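Beta-agarase D (Zobellia galactanivorans, PDB 4ASM) cleaves the beta-1,4-linkages of agarose within the chain with retention of anomeric configuration, through its catalytic domain of glycoside hydrolase family 16. Local coordinates at residues T118-I123 with I323-Q328; R138-N143 with G218-I223; I161-C166 with I223-V228. One frame throughout, in Å; residues are numbered along the deposited sequence.

Contact 1. Residues T118-I123 with I323-Q328. With IMD (imidazole), chain C.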
ATOM      1  N   THR A 118      14.416   6.417  11.407  1.00  6.55           N
ATOM      2  CA  THR A 118      13.171   7.161  11.238  1.00  6.94           C
ATOM      3  C   THR A 118      12.084   6.508  12.068  1.00  6.61           C
ATOM      4  O   THR A 118      11.654   5.381  11.784  1.00  6.99           O
ATOM      5  CB  THR A 118      12.740   7.214   9.774  1.00  6.50           C
ATOM      6  OG1 THR A 118      13.787   7.851   9.022  1.00  7.49           O
ATOM      7  CG2 THR A 118      11.463   8.038   9.647  1.00  8.24           C
ATOM      8  N   ARG A 119      11.645   7.228  13.092  1.00  5.87           N
ATOM      9  CA  ARG A 119      10.559   6.753  13.937  1.00  6.19           C
ATOM     10  C   ARG A 119       9.266   7.038  13.198  1.00  6.32           C
ATOM     11  O   ARG A 119       9.122   8.100  12.604  1.00  6.31           O
ATOM     12  CB  ARG A 119      10.577   7.492  15.279  1.00  6.34           C
ATOM     13  CG  ARG A 119      11.946   7.433  15.988  1.00  7.19           C
ATOM     14  CD  ARG A 119      11.867   7.942  17.437  1.00  8.86           C
ATOM     15  NE  ARG A 119      11.255   9.263  17.542  1.00  8.48           N
ATOM     16  CZ  ARG A 119      10.968   9.865  18.695  1.00  9.13           C
ATOM     17  NH1 ARG A 119      11.276   9.270  19.853  1.00  9.26           N
ATOM     18  NH2 ARG A 119      10.384  11.061  18.683  1.00 10.73           N
ATOM     19  N   ALA A 120       8.317   6.101  13.239  1.00  6.43           N
ATOM     20  CA  ALA A 120       7.082   6.261  12.455  1.00  5.82           C
ATOM     21  C   ALA A 120       5.929   5.462  13.045  1.00  6.04           C
ATOM     22  O   ALA A 120       6.134   4.431  13.638  1.00  6.14           O
ATOM     23  CB  ALA A 120       7.330   5.809  11.015  1.00  7.37           C
ATOM     24  N   GLY A 121       4.710   5.894  12.797  1.00  5.57           N
ATOM     25  CA  GLY A 121       3.569   5.145  13.314  1.00  5.62           C
ATOM     26  C   GLY A 121       3.133   4.004  12.395  1.00  5.33           C
ATOM     27  O   GLY A 121       3.403   4.009  11.186  1.00  4.99           O
ATOM     28  N   CYS A 122       2.426   3.043  12.978  1.00  6.13           N
ATOM     29  CA  CYS A 122       1.896   1.898  12.254  1.00  5.97           C
ATOM     30  C   CYS A 122       0.695   1.408  13.029  1.00  6.32           C
ATOM     31  O   CYS A 122       0.796   1.231  14.250  1.00  7.32           O
ATOM     32  CB  CYS A 122       2.951   0.787  12.175  1.00  6.14           C
ATOM     33  SG  CYS A 122       2.465  -0.616  11.141  1.00  7.31           S
ATOM     34  N   ILE A 123      -0.426   1.196  12.341  1.00  5.84           N
ATOM     35  CA  ILE A 123      -1.623   0.683  12.996  1.00  6.05           C
ATOM     36  C   ILE A 123      -2.191  -0.491  12.235  1.00  5.64           C
ATOM     37  O   ILE A 123      -1.977  -0.622  11.024  1.00  5.77           O
ATOM     38  CB  ILE A 123      -2.716   1.777  13.173  1.00  5.79           C
ATOM     39  CG1 ILE A 123      -3.343   2.147  11.829  1.00  5.89           C
ATOM     40  CG2 ILE A 123      -2.130   2.997  13.873  1.00  7.58           C
ATOM     41  CD1 ILE A 123      -4.486   3.167  11.972  1.00  6.73           C
ATOM     42  N   ILE A 323      -2.204   0.756   8.232  1.00  4.75           N
ATOM     43  CA  ILE A 323      -1.855   2.086   7.738  1.00  5.02           C
ATOM     44  C   ILE A 323      -0.570   2.461   8.418  1.00  4.57           C
ATOM     45  O   ILE A 323      -0.436   2.298   9.636  1.00  5.02           O
ATOM     46  CB  ILE A 323      -2.964   3.124   8.026  1.00  4.44           C
ATOM     47  CG1 ILE A 323      -4.266   2.677   7.365  1.00  5.29           C
ATOM     48  CG2 ILE A 323      -2.511   4.510   7.513  1.00  4.66           C
ATOM     49  CD1 ILE A 323      -5.452   3.576   7.691  1.00  6.11           C
ATOM     50  N   ASN A 324       0.401   2.959   7.653  1.00  4.96           N
ATOM     51  CA  ASN A 324       1.674   3.331   8.264  1.00  4.97           C
ATOM     52  C   ASN A 324       2.486   4.308   7.430  1.00  5.48           C
ATOM     53  O   ASN A 324       2.086   4.680   6.330  1.00  4.99           O
ATOM     54  CB  ASN A 324       2.527   2.088   8.646  1.00  5.52           C
ATOM     55  CG  ASN A 324       3.224   1.426   7.448  1.00  7.60           C
ATOM     56  OD1 ASN A 324       3.379   2.024   6.394  1.00  9.28           O
ATOM     57  ND2 ASN A 324       3.682   0.196   7.637  1.00  8.43           N
ATOM     58  N   VAL A 325       3.631   4.693   7.979  1.00  5.43           N
ATOM     59  CA  VAL A 325       4.650   5.419   7.254  1.00  6.11           C
ATOM     60  C   VAL A 325       5.919   4.553   7.317  1.00  6.42           C
ATOM     61  O   VAL A 325       6.177   3.910   8.333  1.00  5.75           O
ATOM     62  CB  VAL A 325       4.864   6.808   7.898  1.00  7.41           C
ATOM     63  CG1 VAL A 325       6.214   7.446   7.494  1.00 10.33           C
ATOM     64  CG2 VAL A 325       3.652   7.707   7.561  1.00  7.80           C
ATOM     65  N   GLU A 326       6.704   4.542   6.234  1.00  5.95           N
ATOM     66  CA  GLU A 326       7.940   3.749   6.173  1.00  6.13           C
ATOM     67  C   GLU A 326       9.075   4.499   5.525  1.00  6.16           C
ATOM     68  O   GLU A 326       8.878   5.198   4.532  1.00  6.75           O
ATOM     69  CB  GLU A 326       7.731   2.448   5.385  1.00  6.17           C
ATOM     70  CG  GLU A 326       6.794   1.481   6.081  1.00  6.55           C
ATOM     71  CD  GLU A 326       6.508   0.240   5.248  1.00  6.48           C
ATOM     72  OE1 GLU A 326       7.150   0.046   4.183  1.00  6.79           O
ATOM     73  OE2 GLU A 326       5.644  -0.560   5.678  1.00  7.90           O
ATOM     74  N   ASP A 327      10.267   4.306   6.084  1.00  6.29           N
ATOM     75  CA  ASP A 327      11.535   4.655   5.459  1.00  6.30           C
ATOM     76  C   ASP A 327      12.115   3.344   4.918  1.00  5.91           C
ATOM     77  O   ASP A 327      12.748   2.578   5.644  1.00  5.56           O
ATOM     78  CB  ASP A 327      12.454   5.278   6.523  1.00  6.21           C
ATOM     79  CG  ASP A 327      13.646   6.005   5.930  1.00  7.46           C
ATOM     80  OD1 ASP A 327      13.971   5.758   4.755  1.00  8.13           O
ATOM     81  OD2 ASP A 327      14.275   6.809   6.654  1.00  8.29           O
ATOM     82  N   GLN A 328      11.862   3.064   3.645  1.00  6.07           N
ATOM     83  CA  GLN A 328      12.238   1.755   3.070  1.00  6.46           C
ATOM     84  C   GLN A 328      13.718   1.675   2.730  1.00  5.77           C
ATOM     85  O   GLN A 328      14.364   2.695   2.458  1.00  5.96           O
ATOM     86  CB  GLN A 328      11.346   1.427   1.870  1.00  6.83           C
ATOM     87  CG  GLN A 328       9.873   1.374   2.297  1.00  6.83           C
ATOM     88  CD  GLN A 328       8.895   1.114   1.167  1.00  8.07           C
ATOM     89  OE1 GLN A 328       7.700   0.841   1.398  1.00 11.60           O
ATOM     90  NE2 GLN A 328       9.367   1.230  -0.043  1.00  6.98           N
TER
HETATM   91  N1  IMD C1360       3.762  -2.747   1.790  1.00 11.56           N
HETATM   92  C2  IMD C1360       4.234  -2.595   3.039  1.00 11.00           C
HETATM   93  N3  IMD C1360       4.687  -1.332   3.172  1.00 11.59           N
HETATM   94  C4  IMD C1360       4.496  -0.671   2.007  1.00 10.83           C
HETATM   95  C5  IMD C1360       3.906  -1.575   1.134  1.00 11.65           C

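Contact 2. Residues R138-N143 with G218-I223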
ATOM      1  N   ARG A 138      -9.766   8.327   2.209  1.00  5.55           N
ATOM      2  CA  ARG A 138      -9.481   9.699   1.814  1.00  5.73           C
ATOM      3  C   ARG A 138      -8.292  10.126   2.654  1.00  5.63           C
ATOM      4  O   ARG A 138      -8.343  10.112   3.885  1.00  6.37           O
ATOM      5  CB  ARG A 138     -10.681  10.621   2.035  1.00  5.68           C
ATOM      6  CG  ARG A 138     -10.417  12.041   1.574  1.00  7.05           C
ATOM      7  CD  ARG A 138     -11.726  12.862   1.569  1.00  6.04           C
ATOM      8  NE  ARG A 138     -11.479  14.186   0.981  1.00  7.36           N
ATOM      9  CZ  ARG A 138     -11.181  15.282   1.675  1.00  7.87           C
ATOM     10  NH1 ARG A 138     -11.092  15.244   2.996  1.00 10.57           N
ATOM     11  NH2 ARG A 138     -10.945  16.425   1.032  1.00 11.84           N
ATOM     12  N   VAL A 139      -7.211  10.512   1.977  1.00  5.96           N
ATOM     13  CA  VAL A 139      -5.907  10.663   2.620  1.00  6.00           C
ATOM     14  C   VAL A 139      -5.118  11.829   2.039  1.00  5.70           C
ATOM     15  O   VAL A 139      -5.108  12.007   0.821  1.00  5.57           O
ATOM     16  CB  VAL A 139      -5.097   9.342   2.501  1.00  6.50           C
ATOM     17  CG1 VAL A 139      -5.004   8.850   1.039  1.00  7.03           C
ATOM     18  CG2 VAL A 139      -3.722   9.480   3.152  1.00  6.75           C
ATOM     19  N   LYS A 140      -4.496  12.629   2.914  1.00  5.88           N
ATOM     20  CA  LYS A 140      -3.536  13.621   2.476  1.00  6.92           C
ATOM     21  C   LYS A 140      -2.175  12.946   2.481  1.00  6.33           C
ATOM     22  O   LYS A 140      -1.584  12.714   3.549  1.00  6.69           O
ATOM     23  CB  LYS A 140      -3.526  14.820   3.405  1.00  7.73           C
ATOM     24  CG  LYS A 140      -2.626  15.956   2.909  1.00  8.64           C
ATOM     25  CD  LYS A 140      -2.667  17.135   3.846  1.00 13.13           C
ATOM     26  CE  LYS A 140      -1.890  18.316   3.290  1.00 17.64           C
ATOM     27  NZ  LYS A 140      -1.916  19.470   4.250  1.00 21.64           N
ATOM     28  N   VAL A 141      -1.682  12.652   1.278  1.00  6.65           N
ATOM     29  CA  VAL A 141      -0.370  12.019   1.124  1.00  6.37           C
ATOM     30  C   VAL A 141       0.696  12.911   1.770  1.00  6.72           C
ATOM     31  O   VAL A 141       0.669  14.135   1.591  1.00  6.23           O
ATOM     32  CB  VAL A 141      -0.066  11.815  -0.379  1.00  6.11           C
ATOM     33  CG1 VAL A 141       1.324  11.216  -0.594  1.00  6.92           C
ATOM     34  CG2 VAL A 141      -1.171  10.950  -1.034  1.00  6.66           C
ATOM     35  N   MET A 142       1.643  12.331   2.508  1.00  6.55           N
ATOM     36  CA  MET A 142       2.694  13.142   3.114  1.00  7.78           C
ATOM     37  C   MET A 142       3.556  13.824   2.072  1.00  6.93           C
ATOM     38  O   MET A 142       4.026  13.178   1.127  1.00  6.72           O
ATOM     39  CB  MET A 142       3.607  12.320   3.995  1.00  8.30           C
ATOM     40  CG  MET A 142       2.965  11.766   5.195  1.00  9.88           C
ATOM     41  SD  MET A 142       4.230  11.101   6.325  1.00 12.73           S
ATOM     42  CE  MET A 142       4.867   9.826   5.231  1.00 15.06           C
ATOM     43  N   ASN A 143       3.810  15.112   2.297  1.00  7.36           N
ATOM     44  CA  ASN A 143       4.772  15.862   1.499  1.00  7.26           C
ATOM     45  C   ASN A 143       6.202  15.547   1.963  1.00  6.78           C
ATOM     46  O   ASN A 143       6.924  16.400   2.486  1.00  7.02           O
ATOM     47  CB  ASN A 143       4.490  17.364   1.581  1.00  7.39           C
ATOM     48  CG  ASN A 143       5.299  18.133   0.580  1.00  9.71           C
ATOM     49  OD1 ASN A 143       5.675  17.598  -0.465  1.00 11.14           O
ATOM     50  ND2 ASN A 143       5.607  19.377   0.898  1.00 14.16           N
ATOM     51  N   GLY A 218       1.223  16.177  -0.182  1.00  7.01           N
ATOM     52  CA  GLY A 218       0.402  17.352   0.150  1.00  8.44           C
ATOM     53  C   GLY A 218      -0.979  17.389  -0.477  1.00  8.66           C
ATOM     54  O   GLY A 218      -1.804  18.243  -0.105  1.00  9.46           O
ATOM     55  N   LYS A 219      -1.253  16.477  -1.414  1.00  7.97           N
ATOM     56  CA  LYS A 219      -2.585  16.396  -2.036  1.00  8.55           C
ATOM     57  C   LYS A 219      -3.459  15.452  -1.226  1.00  8.52           C
ATOM     58  O   LYS A 219      -2.975  14.420  -0.723  1.00  8.14           O
ATOM     59  CB  LYS A 219      -2.500  15.880  -3.480  1.00  9.46           C
ATOM     60  CG  LYS A 219      -1.842  16.844  -4.441  1.00 13.64           C
ATOM     61  CD  LYS A 219      -1.893  16.313  -5.870  1.00 19.31           C
ATOM     62  CE  LYS A 219      -2.183  17.421  -6.868  1.00 24.36           C
ATOM     63  NZ  LYS A 219      -3.657  17.662  -6.979  1.00 27.33           N
ATOM     64  N   THR A 220      -4.741  15.796  -1.082  1.00  8.93           N
ATOM     65  CA  THR A 220      -5.670  14.814  -0.543  1.00  9.32           C
ATOM     66  C   THR A 220      -6.459  14.147  -1.654  1.00  9.11           C
ATOM     67  O   THR A 220      -7.063  14.803  -2.527  1.00 10.61           O
ATOM     68  CB  THR A 220      -6.442  15.175   0.778  1.00 12.55           C
ATOM     69  OG1 THR A 220      -7.854  14.868   0.741  1.00 15.23           O
ATOM     70  CG2 THR A 220      -6.043  16.474   1.369  1.00  7.06           C
ATOM     71  N   ILE A 221      -6.385  12.828  -1.625  1.00  7.60           N
ATOM     72  CA  ILE A 221      -6.941  11.986  -2.661  1.00  7.35           C
ATOM     73  C   ILE A 221      -7.860  10.956  -2.011  1.00  6.52           C
ATOM     74  O   ILE A 221      -7.778  10.701  -0.796  1.00  7.15           O
ATOM     75  CB  ILE A 221      -5.829  11.264  -3.471  1.00  7.54           C
ATOM     76  CG1 ILE A 221      -5.010  10.307  -2.598  1.00  5.81           C
ATOM     77  CG2 ILE A 221      -4.875  12.277  -4.148  1.00  8.83           C
ATOM     78  CD1 ILE A 221      -4.059   9.408  -3.457  1.00  6.76           C
ATOM     79  N   ARG A 222      -8.736  10.359  -2.813  1.00  6.55           N
ATOM     80  CA  ARG A 222      -9.400   9.118  -2.431  1.00  7.52           C
ATOM     81  C   ARG A 222      -8.719   7.998  -3.191  1.00  7.09           C
ATOM     82  O   ARG A 222      -8.505   8.101  -4.405  1.00  8.15           O
ATOM     83  CB  ARG A 222     -10.877   9.142  -2.815  1.00  8.28           C
ATOM     84  CG  ARG A 222     -11.698  10.074  -1.985  1.00 10.72           C
ATOM     85  CD  ARG A 222     -13.148   9.764  -2.252  1.00 13.28           C
ATOM     86  NE  ARG A 222     -13.632  10.238  -3.550  1.00 14.98           N
ATOM     87  CZ  ARG A 222     -14.259   9.498  -4.474  1.00 14.32           C
ATOM     88  NH1 ARG A 222     -14.479   8.186  -4.338  1.00 14.32           N
ATOM     89  NH2 ARG A 222     -14.689  10.103  -5.572  1.00 15.54           N
ATOM     90  N   ILE A 223      -8.353   6.937  -2.493  1.00  5.86           N
ATOM     91  CA  ILE A 223      -7.698   5.805  -3.163  1.00  5.84           C
ATOM     92  C   ILE A 223      -8.241   4.510  -2.564  1.00  5.46           C
ATOM     93  O   ILE A 223      -8.386   4.395  -1.346  1.00  5.68           O
ATOM     94  CB  ILE A 223      -6.154   5.917  -3.103  1.00  5.34           C
ATOM     95  CG1 ILE A 223      -5.470   4.778  -3.880  1.00  5.94           C
ATOM     96  CG2 ILE A 223      -5.655   6.014  -1.664  1.00  5.68           C
ATOM     97  CD1 ILE A 223      -4.004   5.102  -4.196  1.00  6.25           C
TER
HETATM   98  O   HOH W   1      -9.867  16.163  -1.969  1.00 31.15           O

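Contact 3. Residues I161-C166 with I223-V228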
ATOM      1  N   ILE A 161      -2.056  -7.112  -0.330  1.00  5.09           N
ATOM      2  CA  ILE A 161      -2.648  -6.284  -1.391  1.00  5.53           C
ATOM      3  C   ILE A 161      -2.530  -4.862  -0.917  1.00  5.55           C
ATOM      4  O   ILE A 161      -2.993  -4.549   0.162  1.00  5.96           O
ATOM      5  CB  ILE A 161      -4.131  -6.636  -1.626  1.00  5.51           C
ATOM      6  CG1 ILE A 161      -4.243  -8.041  -2.232  1.00  6.98           C
ATOM      7  CG2 ILE A 161      -4.827  -5.575  -2.507  1.00  6.14           C
ATOM      8  CD1 ILE A 161      -5.620  -8.710  -2.047  1.00  7.67           C
ATOM      9  N   ASP A 162      -1.878  -4.007  -1.699  1.00  5.88           N
ATOM     10  CA  ASP A 162      -1.727  -2.621  -1.286  1.00  6.91           C
ATOM     11  C   ASP A 162      -2.863  -1.788  -1.851  1.00  7.31           C
ATOM     12  O   ASP A 162      -3.391  -2.088  -2.931  1.00  7.78           O
ATOM     13  CB  ASP A 162      -0.375  -2.060  -1.718  1.00  6.86           C
ATOM     14  CG  ASP A 162       0.770  -2.804  -1.111  1.00  9.38           C
ATOM     15  OD1 ASP A 162       0.569  -3.477  -0.076  1.00  7.68           O
ATOM     16  OD2 ASP A 162       1.863  -2.745  -1.678  1.00 16.10           O
ATOM     17  N   ILE A 163      -3.244  -0.765  -1.093  1.00  6.78           N
ATOM     18  CA  ILE A 163      -4.150   0.262  -1.586  1.00  7.02           C
ATOM     19  C   ILE A 163      -3.286   1.420  -2.090  1.00  6.32           C
ATOM     20  O   ILE A 163      -3.396   1.822  -3.253  1.00  5.98           O
ATOM     21  CB  ILE A 163      -5.151   0.694  -0.515  1.00  8.05           C
ATOM     22  CG1 ILE A 163      -6.174  -0.434  -0.304  1.00 11.56           C
ATOM     23  CG2 ILE A 163      -5.896   1.929  -0.980  1.00  7.50           C
ATOM     24  CD1 ILE A 163      -6.317  -0.924   1.077  1.00 16.11           C
ATOM     25  N   MET A 164      -2.422   1.938  -1.226  1.00  4.82           N
ATOM     26  CA  MET A 164      -1.517   3.008  -1.629  1.00  5.70           C
ATOM     27  C   MET A 164      -0.108   2.753  -1.098  1.00  5.49           C
ATOM     28  O   MET A 164       0.072   2.426   0.079  1.00  5.11           O
ATOM     29  CB  MET A 164      -2.017   4.340  -1.087  1.00  5.76           C
ATOM     30  CG  MET A 164      -1.059   5.515  -1.385  1.00  6.63           C
ATOM     31  SD  MET A 164      -1.654   7.112  -0.776  1.00  8.67           S
ATOM     32  CE  MET A 164      -1.614   6.833   0.998  1.00  9.52           C
ATOM     33  N   GLU A 165       0.893   2.921  -1.973  1.00  4.92           N
ATOM     34  CA  GLU A 165       2.294   3.052  -1.570  1.00  5.43           C
ATOM     35  C   GLU A 165       2.794   4.241  -2.379  1.00  5.69           C
ATOM     36  O   GLU A 165       2.898   4.151  -3.619  1.00  5.76           O
ATOM     37  CB  GLU A 165       3.092   1.794  -1.919  1.00  5.51           C
ATOM     38  CG  GLU A 165       4.571   1.901  -1.634  1.00  6.38           C
ATOM     39  CD  GLU A 165       5.262   0.572  -1.816  1.00  8.78           C
ATOM     40  OE1 GLU A 165       5.160   0.025  -2.934  1.00  8.36           O
ATOM     41  OE2 GLU A 165       5.891   0.064  -0.852  1.00  9.50           O
ATOM     42  N   CYS A 166       3.040   5.367  -1.705  1.00  4.73           N
ATOM     43  CA  CYS A 166       3.355   6.604  -2.401  1.00  4.93           C
ATOM     44  C   CYS A 166       4.441   7.359  -1.653  1.00  5.37           C
ATOM     45  O   CYS A 166       4.327   7.581  -0.464  1.00  5.44           O
ATOM     46  CB  CYS A 166       2.086   7.458  -2.507  1.00  5.22           C
ATOM     47  SG  CYS A 166       2.352   9.007  -3.434  1.00  6.07           S
ATOM     48  N   ILE A 223      -8.353   6.937  -2.493  1.00  5.86           N
ATOM     49  CA  ILE A 223      -7.698   5.805  -3.163  1.00  5.84           C
ATOM     50  C   ILE A 223      -8.241   4.510  -2.564  1.00  5.46           C
ATOM     51  O   ILE A 223      -8.386   4.395  -1.346  1.00  5.68           O
ATOM     52  CB  ILE A 223      -6.154   5.917  -3.103  1.00  5.34           C
ATOM     53  CG1 ILE A 223      -5.470   4.778  -3.880  1.00  5.94           C
ATOM     54  CG2 ILE A 223      -5.655   6.014  -1.664  1.00  5.68           C
ATOM     55  CD1 ILE A 223      -4.004   5.102  -4.196  1.00  6.25           C
ATOM     56  N   GLY A 224      -8.513   3.544  -3.423  1.00  5.55           N
ATOM     57  CA  GLY A 224      -9.119   2.297  -2.952  1.00  5.27           C
ATOM     58  C   GLY A 224      -8.803   1.132  -3.845  1.00  6.07           C
ATOM     59  O   GLY A 224      -8.392   1.310  -4.989  1.00  5.61           O
ATOM     60  N   VAL A 225      -8.988  -0.059  -3.299  1.00  5.65           N
ATOM     61  CA  VAL A 225      -8.882  -1.294  -4.057  1.00  6.56           C
ATOM     62  C   VAL A 225     -10.153  -2.110  -3.923  1.00  6.62           C
ATOM     63  O   VAL A 225     -10.685  -2.265  -2.812  1.00  6.81           O
ATOM     64  CB  VAL A 225      -7.634  -2.135  -3.654  1.00  6.65           C
ATOM     65  CG1 VAL A 225      -7.491  -3.364  -4.530  1.00  9.85           C
ATOM     66  CG2 VAL A 225      -6.422  -1.335  -3.815  1.00 11.22           C
ATOM     67  N   ASN A 226     -10.638  -2.603  -5.064  1.00  6.50           N
ATOM     68  CA  ASN A 226     -11.729  -3.565  -5.077  1.00  6.54           C
ATOM     69  C   ASN A 226     -11.094  -4.930  -5.263  1.00  7.07           C
ATOM     70  O   ASN A 226     -10.533  -5.238  -6.332  1.00  6.91           O
ATOM     71  CB  ASN A 226     -12.734  -3.239  -6.191  1.00  6.33           C
ATOM     72  CG  ASN A 226     -13.962  -4.151  -6.163  1.00  6.80           C
ATOM     73  OD1 ASN A 226     -14.312  -4.719  -5.127  1.00  9.13           O
ATOM     74  ND2 ASN A 226     -14.602  -4.313  -7.324  1.00  8.24           N
ATOM     75  N   TRP A 227     -11.105  -5.718  -4.185  1.00  7.50           N
ATOM     76  CA  TRP A 227     -10.568  -7.069  -4.196  1.00  7.42           C
ATOM     77  C   TRP A 227     -11.730  -7.976  -4.576  1.00  8.34           C
ATOM     78  O   TRP A 227     -12.612  -8.285  -3.765  1.00  9.29           O
ATOM     79  CB  TRP A 227      -9.960  -7.395  -2.830  1.00  7.49           C
ATOM     80  CG  TRP A 227      -9.385  -8.763  -2.702  1.00  7.64           C
ATOM     81  CD1 TRP A 227      -9.154  -9.676  -3.701  1.00  6.62           C
ATOM     82  CD2 TRP A 227      -8.932  -9.370  -1.487  1.00  6.65           C
ATOM     83  NE1 TRP A 227      -8.605 -10.824  -3.167  1.00  8.35           N
ATOM     84  CE2 TRP A 227      -8.469 -10.658  -1.810  1.00  7.19           C
ATOM     85  CE3 TRP A 227      -8.885  -8.944  -0.152  1.00  6.59           C
ATOM     86  CZ2 TRP A 227      -7.961 -11.525  -0.845  1.00  7.96           C
ATOM     87  CZ3 TRP A 227      -8.406  -9.795   0.792  1.00  7.17           C
ATOM     88  CH2 TRP A 227      -7.934 -11.071   0.449  1.00  7.60           C
ATOM     89  N   VAL A 228     -11.758  -8.328  -5.854  1.00  8.62           N
ATOM     90  CA  VAL A 228     -12.923  -8.939  -6.477  1.00  8.76           C
ATOM     91  C   VAL A 228     -12.972 -10.437  -6.199  1.00  9.20           C
ATOM     92  O   VAL A 228     -14.047 -10.998  -5.902  1.00 10.74           O
ATOM     93  CB  VAL A 228     -12.890  -8.687  -8.013  1.00  8.15           C
ATOM     94  CG1 VAL A 228     -14.043  -9.414  -8.725  1.00  9.65           C
ATOM     95  CG2 VAL A 228     -12.976  -7.216  -8.270  1.00  9.16           C
TER

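Contact 1. Residues T118-I123 with I323-Q328
Thr118 and Asp327 meet at one end of this contact. Thr118 OG1 donates to Asp327 OD2 at 2.6 Å and takes the lone pair turned away from OD1. The two side chains cross at about a right angle. Arg97 NE is also bonded to Thr118 OG1, and Ser337 OG to Asp327 OD1, so both oxygens of this buried carboxylate are held.

At the other end the backbones pair as antiparallel strands. Ile123 N gives a bond of 2.9 Å to Ile323 O, and Ile323 N returns one to Ile123 O. Val325 N to Gly121 O is longer, at 3.3 Å. The side chains of Ile123 and Ile323 lie side by side and both rest on Leu91.

Asn324 points to the opposite face, together with Cys122. Its CB sits 3.3 Å from Gly121 O, close to Cys122 CA. CG stands between the backbone N and the carbonyl carbon (chi1 77°). Beyond it, Asn324 ND2 passes Cys122 SG at 3.8 Å. Asn324 ND2 then donates to Glu326 OE2 at 2.9 Å. This bond meets the carboxylate on its anti side, a little out of plane. Glu326 OE2 also accepts N3 of the imidazole at 2.8 Å. Two donors thus grip one oxygen, and Asn324 probably acts as a second-shell residue that steadies the Glu326 carboxylate.

The imidazole, probably from the crystallisation liquor, is also hydrogen-bonded to Glu160, the probable nucleophile. Glu326 is a substrate-binding residue by similarity, so this strand pair fits the substrate-binding face of the GH16 beta-sandwich.

Contact 2. Residues R138-N143 with G218-I223
Val139 and Ile221 form a hydrogen-bonded antiparallel pair. Val139 N donates to Ile221 O at 2.8 Å, and Ile221 N to Val139 O at 2.9 Å. The pairing runs on past the strand ends. Val141 N reaches Lys219 O at 3.0 Å, less straight, and Gly218 N reaches Val141 O at 2.8 Å. Gly218 has a positive phi of 85°, where a side chain would press on the carbonyl oxygen of the preceding residue.

Apolar contacts lie on the Val139 and Ile221 face. The two side chains run side by side and point the same way, with Val139 CG1 3.9 Å from Ile221 CG1. Val139 CG1 also touches Ile223 CG2, and Val141 CG2 touches Ile221 CD1. On the other face Lys140 is fully extended. Its CB packs on Thr220 CG2 at 3.6 Å, and its CE passes Gly218 O at 3.4 Å.

Polar contacts on this face centre on Arg138. Thr220 OG1 sits over the centre of the Arg138 guanidinium, 3.4 Å above its plane. A water links Arg138 NH2 to Thr220 O. Arg138 NH1 forms a salt bridge with Asp354, a calcium ligand, while nearby Arg222 pairs with Glu136. An alanine at Arg138 would probably cost Asp354 its salt bridge, leaving it the calcium ion as a charged partner, and leave the water with one partner fewer.

Strand 350-362 runs along the far side of strand 133-140, with Leu352, Asp354 and Trp355 bonded to its backbone. Strand 133-140 is therefore the middle one, with strand 220-229 on one side and strand 350-362 on the other. Val139, Val141 and Ile223 face Met164 of strand 159-166, and Ile221 and Ile223 face Ile183 of strand 183-191.

Contact 3. Residues I161-C166 with I223-V228
Ile161 and Trp227 make the tight end of this contact. The methyl CD1 of Ile161 stands over one face of the indole, 3.5 Å from the centroid of the five-membered ring and 17° off its normal. This is a CH-pi contact, and the nearest ring atom to Ile161 CD1 is Trp227 CD2 at 3.4 Å. CD1 is anti to CA (chi2 159°), which carries it out to the ring. The two side chains cross at about a right angle.

Val225 fills the middle. Its CG2 presses on the backbone carbonyl of Asp162, with Val225 CG2 to Asp162 O at 3.2 Å. Val225 CG2 also lies 3.6 Å from Ile163 CG1, and Val225 CG1 meets Ile161 CG2.

Toward Ile223 the side chains meet less closely, though Ile223 CD1 comes to 3.5 Å from Ile163 O. Ile223 CD1 rests 3.8 Å from Met164 CB, and Ile223 CG1 is 4.1 Å from Ile163 CG2. Met164 bends at chi3 (66°), and its CE leads away from strand 220-229 to Val139. Gly224 gives little more than its CA, against Ile163 CG2. No hydrogen bond joins the two segments. All eight touching residues are buried, with no solvent side. Asp162 and Glu165 point away from strand 220-229. Asp162 lies near Glu160, and Glu165 OE1 is bonded to His184.

Two layers of the beta-sandwich pack face to face here. Ile163 and Met164 both face Ile150 in a classic beta bulge. Glu160, Asp162 and Glu165 match the ExDxxE signature of bulge-containing GH16 enzymes, in which Glu160 is the probable nucleophile and Glu165 the probable proton donor.

Overall arrangement
From the N terminus, strand 112-125 brings the first half of contact 1 and strand 133-140 the first half of contact 2. Strand 159-166 then opens contact 3. Strand 220-229 closes contacts 2 and 3 in turn, and Ile223 belongs to both. These two contacts cross along the chain. Contact 1 closes last, at 323-328, about 200 residues after it opened, and its long loop encloses the other two. Contacts 1 and 2 pair strands edge to edge, while contact 3 packs layer on layer. Met142 touches Val325, and Met164 lies against Val139, Val141 and Ile221, so the three contacts join through the sandwich interior.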